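Oxidoreductase, iron/ascorbate family (PDB 3ON7) probably acts as a non-haem iron(II), 2-oxoglutarate-dependent oxygenase, perhaps one that forms ethylene. Local coordinates at residues W123-S128 / I138-M143; Y157-G162 / T242-S247. All blocks are in the same frame, centred on the assembly; numbering follows the deposited sequence.

Contact 1 of 2, residues W123-S128 / I138-M143; sequences WIETYS and IPLPEM
Glu125 reaches across from the last turn of helix 103-126, and its OE1 accepts a hydrogen bond from the backbone N of Leu140 at 3.0 Å. CG lies anti to the backbone N (chi1 -166°), which starts an extended chain long enough to span the gap. The N-H meets OE1 on the syn side, 34° out of the carboxylate plane, and Glu125 OE1 also packs against the CA of Pro139 (3.5 Å) and the CD of Pro141 (3.7 Å). The closing turn of the long helix thus meets the segment leading into the short helix 140-144. A carboxylate suits that place, since its oxygen can accept the Leu140 N-H. An alanine here would probably leave the Leu140 N-H without this acceptor and open a gap beside the two prolines. The tight side lies deeper, where Ile124 and Leu140 cross at about a right angle, Ile124 CG2 to Leu140 CD1 at 3.7 Å. Both are buried, a place that suits branched apolar chains, Ile124 also touching Leu22 and Phe226, and Leu140 touching Leu121. Toward solvent the packing thins to the exposed ring of Pro139, whose CB is 3.8 Å from Glu125 OE1.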
# COMPACT_ATOMS: atom_id res chain seq x y z
N TRP B 123 33.62 10.25 6.08
CA TRP B 123 34.04 11.52 6.66
C TRP B 123 33.21 11.86 7.89
O TRP B 123 33.75 12.26 8.92
CB TRP B 123 33.92 12.67 5.66
CG TRP B 123 34.96 12.69 4.57
CD1 TRP B 123 35.94 11.77 4.33
CD2 TRP B 123 35.06 13.66 3.55
NE1 TRP B 123 36.67 12.14 3.23
CE2 TRP B 123 36.14 13.29 2.72
CE3 TRP B 123 34.34 14.82 3.25
CZ2 TRP B 123 36.53 14.04 1.61
CZ3 TRP B 123 34.72 15.58 2.14
CH2 TRP B 123 35.81 15.19 1.34
N ILE B 124 31.90 11.68 7.78
CA ILE B 124 30.99 11.99 8.88
C ILE B 124 31.31 11.13 10.10
O ILE B 124 31.34 11.63 11.23
CB ILE B 124 29.52 11.83 8.46
CG1 ILE B 124 29.13 12.95 7.47
CG2 ILE B 124 28.61 11.85 9.67
CD1 ILE B 124 27.85 12.65 6.69
N GLU B 125 31.59 9.85 9.87
CA GLU B 125 31.92 8.94 10.97
C GLU B 125 33.26 9.32 11.58
O GLU B 125 33.36 9.48 12.80
CB GLU B 125 31.92 7.49 10.49
CG GLU B 125 31.93 6.48 11.66
CD GLU B 125 31.57 5.06 11.24
OE1 GLU B 125 31.02 4.87 10.14
OE2 GLU B 125 31.84 4.12 12.03
N THR B 126 34.28 9.50 10.74
CA THR B 126 35.63 9.81 11.19
C THR B 126 35.64 11.01 12.14
O THR B 126 36.24 10.94 13.21
CB THR B 126 36.60 10.09 9.99
OG1 THR B 126 36.90 8.85 9.31
CG2 THR B 126 37.91 10.80 10.46
N TYR B 127 34.97 12.10 11.76
CA TYR B 127 34.91 13.31 12.58
C TYR B 127 33.74 13.40 13.57
O TYR B 127 33.54 14.43 14.21
CB TYR B 127 34.93 14.54 11.67
CG TYR B 127 36.27 14.70 10.96
CD1 TYR B 127 37.38 15.20 11.65
CD2 TYR B 127 36.43 14.33 9.63
CE1 TYR B 127 38.61 15.32 11.02
CE2 TYR B 127 37.67 14.46 8.98
CZ TYR B 127 38.75 14.96 9.69
OH TYR B 127 39.98 15.10 9.08
N SER B 128 32.97 12.33 13.73
CA SER B 128 32.02 12.26 14.85
C SER B 128 32.81 12.08 16.14
O SER B 128 33.85 11.41 16.13
CB SER B 128 31.06 11.08 14.70
OG SER B 128 30.19 11.21 13.60
N ILE B 138 25.99 0.06 12.71
CA ILE B 138 26.99 -0.47 11.80
C ILE B 138 27.64 0.74 11.19
O ILE B 138 27.13 1.84 11.34
CB ILE B 138 26.38 -1.42 10.74
CG1 ILE B 138 25.33 -0.71 9.88
CG2 ILE B 138 25.74 -2.63 11.41
CD1 ILE B 138 24.79 -1.58 8.72
N PRO B 139 28.79 0.57 10.54
CA PRO B 139 29.40 1.75 9.91
C PRO B 139 28.47 2.45 8.92
O PRO B 139 27.79 1.78 8.14
CB PRO B 139 30.63 1.18 9.21
CG PRO B 139 31.00 -0.02 10.01
CD PRO B 139 29.69 -0.60 10.49
N LEU B 140 28.45 3.78 8.95
CA LEU B 140 27.50 4.56 8.15
C LEU B 140 27.50 4.15 6.67
O LEU B 140 26.45 4.04 6.06
CB LEU B 140 27.77 6.08 8.28
CG LEU B 140 27.64 6.74 9.66
CD1 LEU B 140 27.83 8.24 9.56
CD2 LEU B 140 26.29 6.43 10.30
N PRO B 141 28.68 3.92 6.09
CA PRO B 141 28.71 3.55 4.69
C PRO B 141 28.02 2.22 4.37
O PRO B 141 27.51 2.06 3.27
CB PRO B 141 30.20 3.43 4.39
CG PRO B 141 30.84 4.32 5.36
CD PRO B 141 30.04 4.18 6.61
N GLU B 142 28.04 1.30 5.33
CA GLU B 142 27.44 -0.02 5.17
C GLU B 142 25.93 0.06 5.14
O GLU B 142 25.30 -0.84 4.59
CB GLU B 142 27.87 -0.98 6.29
CG GLU B 142 29.16 -1.70 6.03
CD GLU B 142 29.53 -2.65 7.16
OE1 GLU B 142 28.63 -3.40 7.65
OE2 GLU B 142 30.72 -2.64 7.55
N MSE B 143 25.36 1.12 5.73
CA MSE B 143 23.91 1.34 5.75
C MSE B 143 23.32 1.52 4.37
O MSE B 143 22.17 1.19 4.16
CB MSE B 143 23.54 2.57 6.62
CG MSE B 143 23.85 2.41 8.09
SE MSE B 143 23.33 3.92 9.19
CE MSE B 143 23.69 3.14 10.94

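Contact 2 of 2, residues Y157-G162 / T242-S247; sequences YPPMTG and TKSRIS
Tyr157 and Arg245 form an antiparallel hydrogen-bonded pair, with Tyr157 N to Arg245 O at 3.0 Å and Arg245 N to Tyr157 O at 3.1 Å, each with an angle of 160° at the hydrogen. The pair lies where strands 151-157 and 245-252, neighbours in the large sheet of the double-stranded beta-helix expected of this oxygenase family, reach the end of their regular pairing. Beyond it the two chains still run almost exactly antiparallel, but the pairing lapses at Pro158 and Pro159, which have no N-H to offer, before Met160 makes a backbone hydrogen bond with Lys241. Tyr157 O also receives a CA-H contact from Ser244. The side chains of Tyr157 and Arg245 leave from the same face of the sheet. Tyr157 CG stands anti to the carbonyl carbon (chi1 -64°), and chi2 of 86° turns the ring so that Arg245 O lies in its plane, 3.9 Å from Tyr157 CD1. The ring also makes a cation-pi contact with Arg170, whose guanidinium its pi system suits. The end of Arg245 leads away from segment 157-162 and lies about 3 Å from a glycerol, probably from the crystallisation liquor. Farther out, Pro159 lies against the turn into the second strand: Pro159 CB is 3.2 Å from Thr242 O, and Pro159 CD is 3.4 Å from Ser244 OG. A small hydroxyl suits this place, because Ser244 OG can touch the proline ring while hydrogen-bonded to His156. At the exposed end, Thr242 brings its methyl CG2 to 3.5 Å from Met160 O, while its OG1 bonds to Asp240. Beside the two backbones a water oxygen lies 2.8 Å from Lys243 O, to which it can donate, with Tyr157 O a longer, weak second partner.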
# COMPACT_ATOMS: atom_id res chain seq x y z
N TYR B 157 10.66 20.92 -13.93
CA TYR B 157 9.70 21.99 -13.90
C TYR B 157 9.58 22.56 -15.29
O TYR B 157 10.49 23.24 -15.74
CB TYR B 157 10.15 23.10 -12.96
CG TYR B 157 10.24 22.66 -11.53
CD1 TYR B 157 11.40 22.07 -11.03
CD2 TYR B 157 9.17 22.86 -10.67
CE1 TYR B 157 11.48 21.68 -9.71
CE2 TYR B 157 9.24 22.46 -9.35
CZ TYR B 157 10.39 21.87 -8.88
OH TYR B 157 10.44 21.51 -7.57
N PRO B 158 8.45 22.31 -15.97
CA PRO B 158 8.29 22.86 -17.32
C PRO B 158 8.13 24.38 -17.38
O PRO B 158 7.70 25.01 -16.40
CB PRO B 158 7.00 22.18 -17.84
CG PRO B 158 6.78 21.00 -16.93
CD PRO B 158 7.34 21.42 -15.60
N PRO B 159 8.43 24.98 -18.55
CA PRO B 159 8.22 26.40 -18.74
C PRO B 159 6.77 26.77 -18.53
O PRO B 159 5.89 25.99 -18.83
CB PRO B 159 8.56 26.63 -20.23
CG PRO B 159 9.15 25.39 -20.73
CD PRO B 159 8.83 24.29 -19.79
N MSE B 160 6.54 27.97 -18.01
CA MSE B 160 5.23 28.59 -18.00
C MSE B 160 5.17 29.62 -19.11
O MSE B 160 6.14 30.32 -19.35
CB MSE B 160 5.01 29.28 -16.66
CG MSE B 160 5.26 28.39 -15.47
SE MSE B 160 4.48 29.15 -13.89
CE MSE B 160 4.91 27.77 -12.61
N THR B 161 4.03 29.74 -19.77
CA THR B 161 3.83 30.77 -20.80
C THR B 161 2.57 31.60 -20.53
O THR B 161 1.78 31.29 -19.64
CB THR B 161 3.79 30.18 -22.24
OG1 THR B 161 2.77 29.18 -22.35
CG2 THR B 161 5.15 29.58 -22.63
N GLY B 162 2.40 32.65 -21.31
CA GLY B 162 1.20 33.47 -21.22
C GLY B 162 1.06 34.21 -19.91
O GLY B 162 1.99 34.90 -19.47
N THR B 242 9.78 31.13 -18.13
CA THR B 242 9.75 30.41 -19.41
C THR B 242 10.88 29.40 -19.58
O THR B 242 10.94 28.73 -20.60
CB THR B 242 9.78 31.39 -20.62
OG1 THR B 242 11.04 32.05 -20.67
CG2 THR B 242 8.70 32.43 -20.49
N LYS B 243 11.78 29.29 -18.61
CA LYS B 243 12.85 28.28 -18.69
C LYS B 243 12.54 27.02 -17.91
O LYS B 243 12.02 27.08 -16.79
CB LYS B 243 14.18 28.85 -18.20
CG LYS B 243 14.62 30.11 -18.91
CD LYS B 243 14.58 29.96 -20.43
CE LYS B 243 15.24 31.13 -21.14
NZ LYS B 243 15.55 30.77 -22.56
N SER B 244 12.86 25.88 -18.51
CA SER B 244 12.80 24.58 -17.84
C SER B 244 13.85 24.53 -16.75
O SER B 244 14.90 25.17 -16.85
CB SER B 244 13.08 23.44 -18.81
OG SER B 244 11.96 23.10 -19.61
N ARG B 245 13.58 23.76 -15.70
CA ARG B 245 14.61 23.42 -14.72
C ARG B 245 14.63 21.92 -14.49
O ARG B 245 13.60 21.31 -14.22
CB ARG B 245 14.37 24.13 -13.40
CG ARG B 245 15.49 23.88 -12.38
CD ARG B 245 15.34 24.72 -11.13
NE ARG B 245 15.34 26.15 -11.41
CZ ARG B 245 15.06 27.08 -10.51
NH1 ARG B 245 14.77 26.72 -9.26
NH2 ARG B 245 15.06 28.37 -10.84
N ILE B 246 15.81 21.34 -14.61
CA ILE B 246 16.05 19.93 -14.34
C ILE B 246 16.88 19.90 -13.06
O ILE B 246 17.73 20.78 -12.87
CB ILE B 246 16.84 19.27 -15.49
CG1 ILE B 246 15.96 19.18 -16.75
CG2 ILE B 246 17.38 17.89 -15.10
CD1 ILE B 246 14.95 18.05 -16.76
N SER B 247 16.60 18.95 -12.18
CA SER B 247 17.46 18.69 -11.01
C SER B 247 17.49 17.19 -10.67
O SER B 247 16.56 16.46 -11.02
CB SER B 247 17.02 19.52 -9.81
OG SER B 247 15.76 19.10 -9.37
O HOH W 1 10.83 26.37 -14.37

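Contact 1 and contact 2 lie on opposite sides of the chain's centre, about 38 Å apart between their own centres and about 21 Å at their nearest atoms, so neither touches the other. They follow in series along the chain: contact 1 closes over a short connection of nine residues, whereas contact 2 joins parts separated by 79 residues. The first ties helix to helix; the second belongs to the sheet. His174, Asp176 and His231, which face one vacant point and probably form the iron site, all belong to the span enclosed by contact 2. Contact 1 joins the end of helix 103-126 to the segment leading into helix 140-144, whereas contact 2 brings together the two ends of the span carrying those putative ligands.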